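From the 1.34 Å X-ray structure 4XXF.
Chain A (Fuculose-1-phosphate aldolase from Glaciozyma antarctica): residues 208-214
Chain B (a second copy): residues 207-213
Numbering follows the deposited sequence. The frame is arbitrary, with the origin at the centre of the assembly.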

ATOM      1  N   LEU A 208       9.061   6.010 -12.320  1.00 11.32           N
ATOM      2  CA  LEU A 208       9.716   6.483 -11.092  1.00 10.69           C
ATOM      3  C   LEU A 208      10.513   5.349 -10.430  1.00 10.70           C
ATOM      4  O   LEU A 208      11.635   5.553  -9.962  1.00 12.16           O
ATOM      5  CB  LEU A 208       8.688   7.066 -10.113  1.00 10.86           C
ATOM      6  CG  LEU A 208       8.042   8.373 -10.578  1.00 10.92           C
ATOM      7  CD1 LEU A 208       6.759   8.650  -9.805  1.00 13.21           C
ATOM      8  CD2 LEU A 208       9.023   9.541 -10.462  1.00 11.93           C
ATOM      9  N   LEU A 209       9.939   4.149 -10.403  1.00 10.80           N
ATOM     10  CA  LEU A 209      10.622   2.967  -9.849  1.00 11.19           C
ATOM     11  C   LEU A 209      11.879   2.615 -10.635  1.00 11.05           C
ATOM     12  O   LEU A 209      12.959   2.427 -10.081  1.00 11.56           O
ATOM     13  CB  LEU A 209       9.692   1.755  -9.851  1.00 13.63           C
ATOM     14  CG  LEU A 209       8.606   1.718  -8.774  1.00 12.91           C
ATOM     15  CD1 LEU A 209       7.510   0.734  -9.159  1.00 14.09           C
ATOM     16  CD2 LEU A 209       9.218   1.336  -7.423  1.00 16.68           C
ATOM     17  N   ALA A 210      11.734   2.524 -11.951  1.00 10.88           N
ATOM     18  CA  ALA A 210      12.821   2.075 -12.801  1.00 11.32           C
ATOM     19  C   ALA A 210      13.932   3.120 -12.898  1.00 12.26           C
ATOM     20  O   ALA A 210      15.115   2.774 -12.827  1.00 12.74           O
ATOM     21  CB  ALA A 210      12.287   1.718 -14.192  1.00 13.20           C
ATOM     22  N   ASP A 211      13.568   4.391 -13.052  1.00 11.99           N
ATOM     23  CA  ASP A 211      14.579   5.432 -13.200  1.00 13.71           C
ATOM     24  C   ASP A 211      15.390   5.590 -11.920  1.00 13.65           C
ATOM     25  O   ASP A 211      16.577   5.916 -11.977  1.00 15.24           O
ATOM     26  CB  ASP A 211      13.946   6.774 -13.586  1.00 14.97           C
ATOM     27  CG  ASP A 211      13.567   6.867 -15.064  1.00 17.73           C
ATOM     28  OD1 ASP A 211      13.691   5.879 -15.821  1.00 16.71           O
ATOM     29  OD2 ASP A 211      13.114   7.958 -15.472  1.00 18.11           O
ATOM     30  N   ALA A 212      14.765   5.365 -10.764  1.00 12.13           N
ATOM     31  CA  ALA A 212      15.523   5.433  -9.512  1.00 12.35           C
ATOM     32  C   ALA A 212      16.525   4.289  -9.418  1.00 12.94           C
ATOM     33  O   ALA A 212      17.580   4.443  -8.821  1.00 14.30           O
ATOM     34  CB  ALA A 212      14.590   5.407  -8.309  1.00 11.77           C
ATOM     35  N   ALA A 213      16.181   3.141  -9.999  1.00 12.45           N
ATOM     36  CA  ALA A 213      16.990   1.931  -9.863  1.00 12.81           C
ATOM     37  C   ALA A 213      18.088   1.783 -10.909  1.00 13.17           C
ATOM     38  O   ALA A 213      19.110   1.140 -10.648  1.00 16.53           O
ATOM     39  CB  ALA A 213      16.082   0.706  -9.897  1.00 15.39           C
ATOM     40  N   GLY A 214      17.896   2.342 -12.098  1.00 16.71           N
ATOM     41  CA  GLY A 214      18.858   2.116 -13.160  1.00 17.32           C
ATOM     42  C   GLY A 214      18.463   2.789 -14.451  1.00 17.26           C
ATOM     43  O   GLY A 214      17.678   3.738 -14.470  1.00 17.17           O
TER
ATOM     44  N   GLN B 207      14.762  -5.739  -5.506  1.00 10.92           N
ATOM     45  CA  GLN B 207      15.890  -5.233  -6.275  1.00 11.69           C
ATOM     46  C   GLN B 207      15.699  -3.757  -6.638  1.00 11.35           C
ATOM     47  O   GLN B 207      16.659  -2.990  -6.583  1.00 11.70           O
ATOM     48  CB  GLN B 207      16.130  -6.056  -7.548  1.00 11.85           C
ATOM     49  CG  GLN B 207      17.326  -5.507  -8.357  1.00 14.13           C
ATOM     50  CD  GLN B 207      18.022  -6.519  -9.239  1.00 14.79           C
ATOM     51  OE1 GLN B 207      17.669  -7.707  -9.282  1.00 14.27           O
ATOM     52  NE2 GLN B 207      19.019  -6.042  -9.966  1.00 15.95           N
ATOM     53  N   LEU B 208      14.480  -3.359  -7.005  1.00 11.32           N
ATOM     54  CA  LEU B 208      14.216  -1.946  -7.319  1.00 10.69           C
ATOM     55  C   LEU B 208      14.480  -1.059  -6.094  1.00 10.70           C
ATOM     56  O   LEU B 208      15.064   0.021  -6.208  1.00 12.16           O
ATOM     57  CB  LEU B 208      12.780  -1.757  -7.826  1.00 10.86           C
ATOM     58  CG  LEU B 208      12.506  -2.380  -9.197  1.00 10.92           C
ATOM     59  CD1 LEU B 208      11.011  -2.542  -9.431  1.00 13.21           C
ATOM     60  CD2 LEU B 208      13.158  -1.560 -10.312  1.00 11.93           C
ATOM     61  N   LEU B 209      14.061  -1.520  -4.918  1.00 10.80           N
ATOM     62  CA  LEU B 209      14.304  -0.791  -3.660  1.00 11.19           C
ATOM     63  C   LEU B 209      15.792  -0.664  -3.354  1.00 11.05           C
ATOM     64  O   LEU B 209      16.305   0.415  -3.071  1.00 11.56           O
ATOM     65  CB  LEU B 209      13.625  -1.497  -2.488  1.00 13.63           C
ATOM     66  CG  LEU B 209      12.109  -1.333  -2.370  1.00 12.91           C
ATOM     67  CD1 LEU B 209      11.526  -2.414  -1.472  1.00 14.09           C
ATOM     68  CD2 LEU B 209      11.769   0.057  -1.824  1.00 16.68           C
ATOM     69  N   ALA B 210      16.494  -1.788  -3.411  1.00 10.88           N
ATOM     70  CA  ALA B 210      17.891  -1.826  -3.021  1.00 11.32           C
ATOM     71  C   ALA B 210      18.781  -1.105  -4.033  1.00 12.26           C
ATOM     72  O   ALA B 210      19.680  -0.354  -3.641  1.00 12.74           O
ATOM     73  CB  ALA B 210      18.345  -3.278  -2.835  1.00 13.20           C
ATOM     74  N   ASP B 211      18.538  -1.315  -5.324  1.00 11.99           N
ATOM     75  CA  ASP B 211      19.381  -0.694  -6.341  1.00 13.71           C
ATOM     76  C   ASP B 211      19.221   0.820  -6.331  1.00 13.65           C
ATOM     77  O   ASP B 211      20.175   1.545  -6.621  1.00 15.24           O
ATOM     78  CB  ASP B 211      19.067  -1.244  -7.737  1.00 14.97           C
ATOM     79  CG  ASP B 211      19.678  -2.620  -8.002  1.00 17.73           C
ATOM     80  OD1 ASP B 211      20.284  -3.238  -7.099  1.00 16.71           O
ATOM     81  OD2 ASP B 211      19.530  -3.102  -9.146  1.00 18.11           O
ATOM     82  N   ALA B 212      18.025   1.311  -6.003  1.00 12.13           N
ATOM     83  CA  ALA B 212      17.844   2.761  -5.909  1.00 12.35           C
ATOM     84  C   ALA B 212      18.620   3.334  -4.729  1.00 12.94           C
ATOM     85  O   ALA B 212      19.073   4.467  -4.781  1.00 14.30           O
ATOM     86  CB  ALA B 212      16.370   3.119  -5.784  1.00 11.77           C
ATOM     87  N   ALA B 213      18.756   2.546  -3.663  1.00 12.45           N
ATOM     88  CA  ALA B 213      19.357   3.024  -2.418  1.00 12.81           C
ATOM     89  C   ALA B 213      20.871   2.872  -2.348  1.00 13.17           C
ATOM     90  O   ALA B 213      21.539   3.639  -1.647  1.00 16.53           O
ATOM     91  CB  ALA B 213      18.714   2.306  -1.236  1.00 15.39           C
TER
HETATM   92  O   HOH W   1      13.235   1.985  -7.316  1.00 13.75           O
HETATM   93  O   HOH W   2      20.446   3.524  -8.809  1.00 36.59           O
HETATM   94  O   HOH W   3      19.941   5.392  -7.624  1.00 44.28           O
HETATM   95  O   HOH W   4      19.061  -1.605 -11.316  1.00 19.87           O

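Two copies of the same helical segment meet here in a small, alanine-rich helix-to-helix contact that has no direct hydrogen bond across it and is bridged instead by four water molecules. The helix axes approach to 8.2 Å and their N-to-C directions differ by 43°, so the segments run in broadly the same sense, and together they bury 284 Å². The two copies do not present the same residues to each other: Leu B208 and Asp B211 take part from chain B, whereas Leu A208 and Asp A211 lie out of reach of the other stretch.

The closest pair of CA atoms is that of Ala A213 and Ala B212, 4.1 Å apart. The CB atoms of Ala A212 and Ala B212 pack at 3.8 Å, although both CA-to-CB bonds point sideways. The same pair makes a backbone contact: Ala B212 CA lies 3.4 Å from Ala A212 O, with an angle of 143° at the hydrogen, a CA-H...O contact between the two main chains. Beside it, Ala A213 O sits 3.8 Å from Asp B211 CB.

Leu B208 supplies the long side chain of the apolar contact. Its CA-to-CB bond points sideways, but with chi1 in m and chi2 in t its end comes nearer, placing Leu B208 CD2 3.7 Å from Ala A213 CB. Leu B208 CD2 also lies 4.0 Å from Leu A209 O and 4.4 Å from Ala A210 CA, so it packs against backbone as well as side chain. Leu A209 has the same rotamer, yet the closest approach of this pair uses its carbonyl oxygen.

The waters join mainly carbonyl oxygens, which cannot hydrogen-bond to one another without a donor between them. Water 1 donates to Leu A209 O at 2.8 Å and to Leu B208 O at 2.9 Å. Both carbonyls also face amides of their own helices: Ala B212 N donates to Leu B208 O at 3.2 Å, while the bond from Ala A213 N to Leu A209 O, at 3.3 Å, is weak. Water 2 lies 3.0 Å from Ala A212 O and 3.0 Å from Asp B211 O, and water 3 lies 2.8 Å from Ala A212 O and 3.1 Å from Ala B212 O, so one carbonyl of chain A is approached by two bridging waters.

Water 4 brings in a side chain, donating to Ala A213 O at 2.8 Å and to Asp B211 OD2 at 2.7 Å. The CA-to-CB bond of Asp B211 points toward chain A, and Asp B211 OD2 also accepts a hydrogen bond from Gln B207 NE2 at 3.1 Å with an angle of 162°. This link, one helical turn long, ties the carboxylate to its own helix while water connects it to the other. Beyond Ala A213 the helix ends: Gly A214 leaves helical geometry with positive phi, though Gly A214 N still donates to Ala A210 O at 2.9 Å.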